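Local coordinates for GDSL-like protein (PDB 6HFZ), which removes acetyl groups from acetylated beta-mannans as a two-domain esterase of a gut bacterium, and is a member of the GDSL-like acylhydrolase family, at residues C16-R19 / L20-M24; E119-E122 / G123-K127; G156-A159 / R160-L164. All coordinates share one frame; numbering follows the deposited sequence.

Interaction 1: residues C16-R19 / L20-M24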
loop_
_atom_site.group_PDB
_atom_site.type_symbol
_atom_site.label_atom_id
_atom_site.label_comp_id
_atom_site.label_asym_id
_atom_site.label_seq_id
_atom_site.Cartn_x
_atom_site.Cartn_y
_atom_site.Cartn_z
ATOM N N CYS A 16 -5.237 -19.876 -9.034
ATOM C CA CYS A 16 -4.916 -20.345 -10.382
ATOM C C CYS A 16 -3.470 -19.959 -10.668
ATOM O O CYS A 16 -3.096 -18.769 -10.506
ATOM C CB CYS A 16 -5.872 -19.716 -11.383
ATOM S SG CYS A 16 -5.360 -19.934 -13.109
ATOM N N LEU A 17 -2.629 -20.949 -11.015
ATOM C CA LEU A 17 -1.188 -20.688 -11.216
ATOM C C LEU A 17 -0.797 -20.445 -12.680
ATOM O O LEU A 17 0.391 -20.415 -13.023
ATOM C CB LEU A 17 -0.417 -21.887 -10.647
ATOM C CG LEU A 17 -0.783 -22.228 -9.204
ATOM C CD1 LEU A 17 -0.145 -23.547 -8.815
ATOM C CD2 LEU A 17 -0.365 -21.095 -8.268
ATOM N N TYR A 18 -1.780 -20.283 -13.558
ATOM C CA TYR A 18 -1.513 -20.039 -14.972
ATOM C C TYR A 18 -0.460 -18.942 -15.180
ATOM O O TYR A 18 0.548 -19.155 -15.874
ATOM C CB TYR A 18 -2.830 -19.724 -15.677
ATOM C CG TYR A 18 -2.674 -19.397 -17.140
ATOM C CD1 TYR A 18 -2.297 -20.367 -18.054
ATOM C CD2 TYR A 18 -2.885 -18.111 -17.602
ATOM C CE1 TYR A 18 -2.165 -20.069 -19.401
ATOM C CE2 TYR A 18 -2.743 -17.789 -18.938
ATOM C CZ TYR A 18 -2.388 -18.774 -19.839
ATOM O OH TYR A 18 -2.269 -18.455 -21.149
ATOM N N ARG A 19 -0.708 -17.722 -14.679
ATOM C CA ARG A 19 0.190 -16.606 -14.972
ATOM C C ARG A 19 1.565 -16.829 -14.346
ATOM O O ARG A 19 2.612 -16.574 -14.938
ATOM C CB ARG A 19 -0.392 -15.296 -14.425
ATOM C CG ARG A 19 -1.556 -14.751 -15.231
ATOM C CD ARG A 19 -1.928 -13.357 -14.758
ATOM N NE ARG A 19 -3.138 -12.880 -15.411
ATOM C CZ ARG A 19 -3.561 -11.623 -15.364
ATOM N NH1 ARG A 19 -2.853 -10.719 -14.702
ATOM N NH2 ARG A 19 -4.692 -11.292 -15.969
ATOM N N LEU A 20 1.558 -17.302 -13.093
ATOM C CA LEU A 20 2.812 -17.491 -12.394
ATOM C C LEU A 20 3.670 -18.552 -13.116
ATOM O O LEU A 20 4.885 -18.391 -13.282
ATOM C CB LEU A 20 2.455 -17.884 -10.958
ATOM C CG LEU A 20 3.622 -18.127 -10.028
ATOM C CD1 LEU A 20 4.698 -17.040 -10.166
ATOM C CD2 LEU A 20 3.103 -18.188 -8.594
ATOM N N LYS A 21 3.014 -19.592 -13.644
ATOM C CA LYS A 21 3.757 -20.644 -14.312
ATOM C C LYS A 21 4.241 -20.115 -15.671
ATOM O O LYS A 21 5.328 -20.472 -16.095
ATOM C CB LYS A 21 2.920 -21.913 -14.439
ATOM C CG LYS A 21 2.925 -22.799 -13.196
ATOM C CD LYS A 21 1.847 -23.854 -13.231
ATOM C CE LYS A 21 2.026 -24.945 -12.201
ATOM N NZ LYS A 21 0.992 -26.004 -12.361
ATOM N N LYS A 22 3.456 -19.247 -16.322
ATOM C CA LYS A 22 3.910 -18.627 -17.575
ATOM C C LYS A 22 5.162 -17.783 -17.322
ATOM O O LYS A 22 6.100 -17.789 -18.104
ATOM C CB LYS A 22 2.804 -17.783 -18.198
ATOM C CG LYS A 22 1.846 -18.531 -19.115
ATOM C CD LYS A 22 0.978 -17.615 -20.004
ATOM C CE LYS A 22 1.676 -16.355 -20.496
ATOM N NZ LYS A 22 0.883 -15.611 -21.507
ATOM N N VAL A 23 5.234 -17.076 -16.187
ATOM C CA VAL A 23 6.408 -16.278 -15.883
ATOM C C VAL A 23 7.635 -17.175 -15.693
ATOM O O VAL A 23 8.723 -16.869 -16.202
ATOM C CB VAL A 23 6.187 -15.375 -14.652
ATOM C CG1 VAL A 23 7.473 -14.672 -14.256
ATOM C CG2 VAL A 23 5.066 -14.381 -14.929
HETATM N N MSE A 24 7.461 -18.267 -14.941
HETATM C CA MSE A 24 8.548 -19.209 -14.725
HETATM C C MSE A 24 9.063 -19.756 -16.063
HETATM O O MSE A 24 10.268 -19.939 -16.211
HETATM C CB MSE A 24 8.145 -20.314 -13.766
HETATM C CG MSE A 24 7.907 -19.616 -12.438
HETATM SE SE MSE A 24 7.560 -20.979 -11.024
HETATM C CE MSE A 24 7.290 -19.750 -9.481
HETATM O O HOH W 1 -0.720 -17.219 -11.250
#

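Interaction 2: residues E119-E122 / G123-K127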
loop_
_atom_site.group_PDB
_atom_site.type_symbol
_atom_site.label_atom_id
_atom_site.label_comp_id
_atom_site.label_asym_id
_atom_site.label_seq_id
_atom_site.Cartn_x
_atom_site.Cartn_y
_atom_site.Cartn_z
ATOM N N GLU A 119 -12.931 -3.124 0.072
ATOM C CA GLU A 119 -13.287 -2.410 -1.153
ATOM C C GLU A 119 -12.056 -1.766 -1.811
ATOM O O GLU A 119 -11.866 -1.899 -3.020
ATOM C CB GLU A 119 -14.381 -1.381 -0.849
ATOM C CG GLU A 119 -14.980 -0.781 -2.109
ATOM C CD GLU A 119 -16.134 0.199 -1.915
ATOM O OE1 GLU A 119 -16.562 0.432 -0.758
ATOM O OE2 GLU A 119 -16.589 0.763 -2.908
ATOM N N THR A 120 -11.208 -1.110 -1.013
ATOM C CA THR A 120 -9.996 -0.499 -1.572
ATOM C C THR A 120 -9.058 -1.587 -2.123
ATOM O O THR A 120 -8.468 -1.424 -3.200
ATOM C CB THR A 120 -9.301 0.477 -0.620
ATOM O OG1 THR A 120 -8.810 -0.269 0.505
ATOM C CG2 THR A 120 -10.211 1.573 -0.105
ATOM N N TYR A 121 -8.830 -2.669 -1.373
ATOM C CA TYR A 121 -7.988 -3.778 -1.857
ATOM C C TYR A 121 -8.545 -4.415 -3.137
ATOM O O TYR A 121 -7.775 -4.762 -4.033
ATOM C CB TYR A 121 -7.876 -4.792 -0.736
ATOM C CG TYR A 121 -6.811 -5.836 -0.803
ATOM C CD1 TYR A 121 -5.553 -5.567 -0.300
ATOM C CD2 TYR A 121 -7.127 -7.144 -1.159
ATOM C CE1 TYR A 121 -4.604 -6.558 -0.199
ATOM C CE2 TYR A 121 -6.182 -8.143 -1.072
ATOM C CZ TYR A 121 -4.917 -7.843 -0.589
ATOM O OH TYR A 121 -3.973 -8.822 -0.411
ATOM N N GLU A 122 -9.882 -4.554 -3.237
ATOM C CA GLU A 122 -10.469 -5.081 -4.459
ATOM C C GLU A 122 -10.136 -4.165 -5.658
ATOM O O GLU A 122 -9.737 -4.676 -6.724
ATOM C CB GLU A 122 -11.982 -5.292 -4.356
ATOM C CG GLU A 122 -12.524 -5.842 -5.657
ATOM C CD GLU A 122 -13.912 -6.449 -5.586
ATOM O OE1 GLU A 122 -14.132 -7.511 -6.256
ATOM O OE2 GLU A 122 -14.723 -5.930 -4.842
ATOM N N GLY A 123 -10.282 -2.842 -5.487
ATOM C CA GLY A 123 -9.901 -1.887 -6.514
ATOM C C GLY A 123 -8.458 -2.041 -6.929
ATOM O O GLY A 123 -8.156 -2.036 -8.111
ATOM N N LEU A 124 -7.553 -2.191 -5.937
ATOM C CA LEU A 124 -6.134 -2.356 -6.234
ATOM C C LEU A 124 -5.892 -3.645 -7.019
ATOM O O LEU A 124 -5.162 -3.642 -8.085
ATOM C CB LEU A 124 -5.341 -2.364 -4.922
ATOM C CG LEU A 124 -3.865 -2.723 -5.106
ATOM C CD1 LEU A 124 -3.124 -1.698 -5.978
ATOM C CD2 LEU A 124 -3.176 -2.885 -3.745
ATOM N N VAL A 125 -6.450 -4.761 -6.534
ATOM C CA VAL A 125 -6.260 -6.055 -7.184
ATOM C C VAL A 125 -6.775 -6.002 -8.644
ATOM O O VAL A 125 -6.103 -6.488 -9.580
ATOM C CB VAL A 125 -6.887 -7.210 -6.369
ATOM C CG1 VAL A 125 -6.963 -8.506 -7.167
ATOM C CG2 VAL A 125 -6.178 -7.430 -5.045
ATOM N N ARG A 126 -8.020 -5.552 -8.832
ATOM C CA ARG A 126 -8.586 -5.424 -10.200
ATOM C C ARG A 126 -7.647 -4.608 -11.099
ATOM O O ARG A 126 -7.360 -5.014 -12.232
ATOM C CB ARG A 126 -9.994 -4.845 -10.175
ATOM C CG ARG A 126 -11.020 -5.793 -9.574
ATOM C CD ARG A 126 -12.385 -5.180 -9.510
ATOM N NE ARG A 126 -12.902 -4.980 -10.859
ATOM C CZ ARG A 126 -13.663 -5.854 -11.514
ATOM N NH1 ARG A 126 -13.905 -7.051 -11.002
ATOM N NH2 ARG A 126 -14.215 -5.489 -12.672
ATOM N N LYS A 127 -7.171 -3.449 -10.624
ATOM C CA LYS A 127 -6.349 -2.577 -11.456
ATOM C C LYS A 127 -5.058 -3.293 -11.861
ATOM O O LYS A 127 -4.573 -3.168 -12.964
ATOM C CB LYS A 127 -6.066 -1.260 -10.730
ATOM C CG LYS A 127 -5.036 -0.325 -11.376
ATOM C CD LYS A 127 -4.946 1.043 -10.766
ATOM C CE LYS A 127 -6.136 1.909 -11.088
ATOM N NZ LYS A 127 -6.291 3.055 -10.153
#

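Interaction 3: residues G156-A159 / R160-L164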
loop_
_atom_site.group_PDB
_atom_site.type_symbol
_atom_site.label_atom_id
_atom_site.label_comp_id
_atom_site.label_asym_id
_atom_site.label_seq_id
_atom_site.Cartn_x
_atom_site.Cartn_y
_atom_site.Cartn_z
ATOM N N GLY A 156 -8.409 -12.113 1.982
ATOM C CA GLY A 156 -8.591 -13.489 1.544
ATOM C C GLY A 156 -9.865 -13.681 0.733
ATOM O O GLY A 156 -9.910 -14.565 -0.147
ATOM N N ARG A 157 -10.910 -12.928 1.059
ATOM C CA ARG A 157 -12.163 -12.966 0.293
ATOM C C ARG A 157 -11.896 -12.507 -1.128
ATOM O O ARG A 157 -12.479 -13.057 -2.088
ATOM C CB ARG A 157 -13.252 -12.101 0.917
ATOM C CG ARG A 157 -13.751 -12.645 2.242
ATOM C CD ARG A 157 -14.643 -11.642 2.959
ATOM N NE ARG A 157 -15.340 -12.263 4.081
ATOM C CZ ARG A 157 -15.826 -11.613 5.140
ATOM N NH1 ARG A 157 -15.880 -10.291 5.152
ATOM N NH2 ARG A 157 -16.216 -12.298 6.208
ATOM N N ILE A 158 -11.016 -11.510 -1.274
ATOM C CA ILE A 158 -10.596 -11.048 -2.604
ATOM C C ILE A 158 -9.709 -12.088 -3.282
ATOM O O ILE A 158 -9.863 -12.333 -4.490
ATOM C CB ILE A 158 -9.907 -9.666 -2.528
ATOM C CG1 ILE A 158 -10.846 -8.626 -1.924
ATOM C CG2 ILE A 158 -9.359 -9.249 -3.884
ATOM C CD1 ILE A 158 -12.265 -8.599 -2.522
ATOM N N ALA A 159 -8.783 -12.701 -2.537
ATOM C CA ALA A 159 -7.959 -13.754 -3.071
ATOM C C ALA A 159 -8.820 -14.859 -3.706
ATOM O O ALA A 159 -8.503 -15.299 -4.814
ATOM C CB ALA A 159 -7.078 -14.336 -1.999
ATOM N N ARG A 160 -9.871 -15.292 -3.012
ATOM C CA ARG A 160 -10.662 -16.459 -3.466
ATOM C C ARG A 160 -11.550 -15.999 -4.639
ATOM O O ARG A 160 -11.729 -16.758 -5.632
ATOM C CB ARG A 160 -11.439 -17.034 -2.274
ATOM C CG ARG A 160 -10.575 -17.820 -1.294
ATOM C CD ARG A 160 -11.368 -18.494 -0.189
ATOM N NE ARG A 160 -12.151 -17.571 0.591
ATOM C CZ ARG A 160 -11.709 -16.937 1.670
ATOM N NH1 ARG A 160 -10.449 -17.074 2.083
ATOM N NH2 ARG A 160 -12.576 -16.229 2.355
ATOM N N HIS A 161 -12.035 -14.752 -4.565
ATOM C CA HIS A 161 -12.928 -14.184 -5.621
ATOM C C HIS A 161 -12.200 -14.192 -6.977
ATOM O O HIS A 161 -12.819 -14.503 -8.011
ATOM C CB HIS A 161 -13.452 -12.789 -5.286
ATOM C CG HIS A 161 -14.597 -12.356 -6.159
ATOM N ND1 HIS A 161 -15.824 -12.966 -6.086
ATOM C CD2 HIS A 161 -14.693 -11.400 -7.119
ATOM C CE1 HIS A 161 -16.645 -12.415 -6.972
ATOM N NE2 HIS A 161 -15.985 -11.427 -7.604
ATOM N N TYR A 162 -10.901 -13.883 -6.989
ATOM C CA TYR A 162 -10.125 -13.729 -8.275
ATOM C C TYR A 162 -9.255 -14.947 -8.544
ATOM O O TYR A 162 -8.505 -14.909 -9.512
ATOM C CB TYR A 162 -9.314 -12.425 -8.285
ATOM C CG TYR A 162 -10.243 -11.245 -8.298
ATOM C CD1 TYR A 162 -10.834 -10.870 -9.488
ATOM C CD2 TYR A 162 -10.628 -10.582 -7.141
ATOM C CE1 TYR A 162 -11.760 -9.844 -9.548
ATOM C CE2 TYR A 162 -11.534 -9.530 -7.194
ATOM C CZ TYR A 162 -12.109 -9.169 -8.405
ATOM O OH TYR A 162 -13.058 -8.176 -8.479
ATOM N N ASN A 163 -9.310 -15.977 -7.672
ATOM C CA ASN A 163 -8.470 -17.180 -7.805
ATOM C C ASN A 163 -6.985 -16.816 -7.788
ATOM O O ASN A 163 -6.190 -17.319 -8.614
ATOM C CB ASN A 163 -8.904 -17.970 -9.039
ATOM C CG ASN A 163 -10.231 -18.659 -8.797
ATOM O OD1 ASN A 163 -10.302 -19.581 -7.993
ATOM N ND2 ASN A 163 -11.292 -18.218 -9.451
ATOM N N LEU A 164 -6.592 -15.962 -6.821
ATOM C CA LEU A 164 -5.208 -15.569 -6.687
ATOM C C LEU A 164 -4.498 -16.392 -5.642
ATOM O O LEU A 164 -5.039 -16.650 -4.571
ATOM C CB LEU A 164 -5.093 -14.088 -6.327
ATOM C CG LEU A 164 -5.643 -13.110 -7.359
ATOM C CD1 LEU A 164 -5.551 -11.680 -6.832
ATOM C CD2 LEU A 164 -4.900 -13.233 -8.652
#

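Interaction 1: residues C16-R19 / L20-M24
Leu-17 O receives the amide of Lys-21 at 2.8 Å, the bond that opens helix 18-28, with Leu-17 at the N-cap position. Tyr-18 O and Arg-19 O take up the pattern, accepting from Lys-22 N and Val-23 N. The first turn of a helix has amides with no carbonyl a turn earlier to meet them, and here two substitutes appear. A water accepts from Leu-20 N at 2.9 Å and donates to Cys-16 O, while Tyr-18 N makes a weak bond of 3.6 Å to Cys-16 SG.

Arg-19 reaches away from the helix on an extended chain, and its guanidinium forms a salt bridge with Glu-223, hydrogen bonds to the carbonyls of Tyr-129 and Pro-135, and a cation-pi contact with the Tyr-129 ring. Lysines suit the partly exposed start, because the aliphatic parts of Lys-21 and Lys-22 can lie along the preceding turn. Lys-21 passes its CD 4.0 Å from Leu-17 CB, and its ammonium has a long, weak ion pair with Glu-216. Leu-17 itself is buried against Phe-209 and Val-213 of helix 196-215.

Tyr-18 and Lys-22 run side by side. With CG of Tyr-18 anti to its backbone N (chi1 178°), the ring stands beside the lysine chain; Lys-22 CG lies above the rim of one face, and the chain, still extended at chi2 (-165°), sets Lys-22 CD 3.5 Å from Tyr-18 OH.

Interaction 2: residues E119-E122 / G123-K127
Glu-122 and Arg-126, one turn apart, extend side by side and point the same way, Glu-122 CG lying 3.9 Å from Arg-126 CD. Their meeting is aliphatic: Glu-122 OE1 and Arg-126 NH1 stay 4.8 Å apart, and the carboxylate and guanidinium planes stand 85° to each other. Both ends reach Tyr-162 OH, and the pair has further partners in Leu-230 N and Thr-231 for the glutamate and in Glu-236 and His-374 for the arginine. Charged residues can be buried here because several polar groups receive them. Beneath them Arg-126 N bonds Glu-122 O at 2.9 Å, nearly straight (172°).

Helix 115-129 is the crossover of a beta-alpha-beta unit between the parallel strands 102-106 and 136-141 of the esterase domain, and Tyr-121 turns to the sheet side, against Leu-139 and His-141. CD2 and CE2 of its ring each lie 4.0 Å from Val-125 CG2, which approaches obliquely. The valine's CG2 sits beside its own backbone N, and that places it 3.3 Å from Tyr-121 O; the branch thus lies against a carbonyl already bonded to Val-125 N. Gly-123, buried in the helix, brings its bare backbone against the preceding turn and gives its N-H to Glu-119 O at 3.1 Å.

Interaction 3: residues G156-A159 / R160-L164
Arg-160 folds its guanidinium back over the backbone of the preceding turn, one face above Gly-156 O and Arg-157 CA. A bend at chi3 (-58°) turns the end of the chain back this way. The carbonyl oxygen lies 3.4 Å above the guanidinium plane, toward its rim, and the angle is too poor for NH1 to bond it; Gly-156 O instead accepts from Arg-160 N. With no side chain at Gly-156, the guanidinium lies directly over its backbone. Arg-160 NH2 also rests 3.8 Å from Arg-157 CG, with the two guanidinium planes nearly perpendicular. The like charges stay apart, Arg-157 NE lying 5.1 Å from Arg-160 NH2, which may limit their repulsion.

On the buried side Ile-158 and Tyr-162 run alongside each other, Ile-158 CG2 meeting Tyr-162 CD2 at 3.7 Å. Ile-158 O approaches the edge of that ring, 3.3 Å from CD2, while also accepting from Tyr-162 N. One face of the tyrosine carries His-161 CD2 above its rim, so the imidazole meets the phenol edge-on. The polar ends find partners further away: the phenol reaches helix 115-129, and His-161 NE2 bonds Ala-228 O.

In the last turn of the helix, Ala-159 O accepts from Leu-164 N at 2.8 Å, within the carbonyl plane and fairly straight (167°), and Leu-164 then packs on Val-125. Asn-163, a residue type that tolerates positive phi (59°), leaves the helical conformation, and its N makes a weak bond to Arg-160 O. This is a Schellman motif, ending helix 152-161 and turning the chain into strand 166-168 of a beta-alpha-beta unit in the SGNH-hydrolase fold.

How the interactions relate
All three are local contacts of helical segments, the third running past its helix end, but they occupy different depths. Interaction 2 is buried throughout, in the middle of its helix, and its charged groups are compensated by many partners; interactions 1 and 3 are partly buried, mark a helix start and a helix end, and some of their basic chains, such as Lys-22 and Arg-160, are exposed. At the start a water and a sulfur meet early amides, whereas at the end a late carbonyl is taken by a residue beyond the helix. The Tyr-162 hydroxyl and apolar contacts such as Glu-122 with Ile-158 join helix 115-129 to helix 152-161 and the turn after it. Interaction 3 meets interaction 1 at the probable bond from Cys-16 N to Asn-163 O.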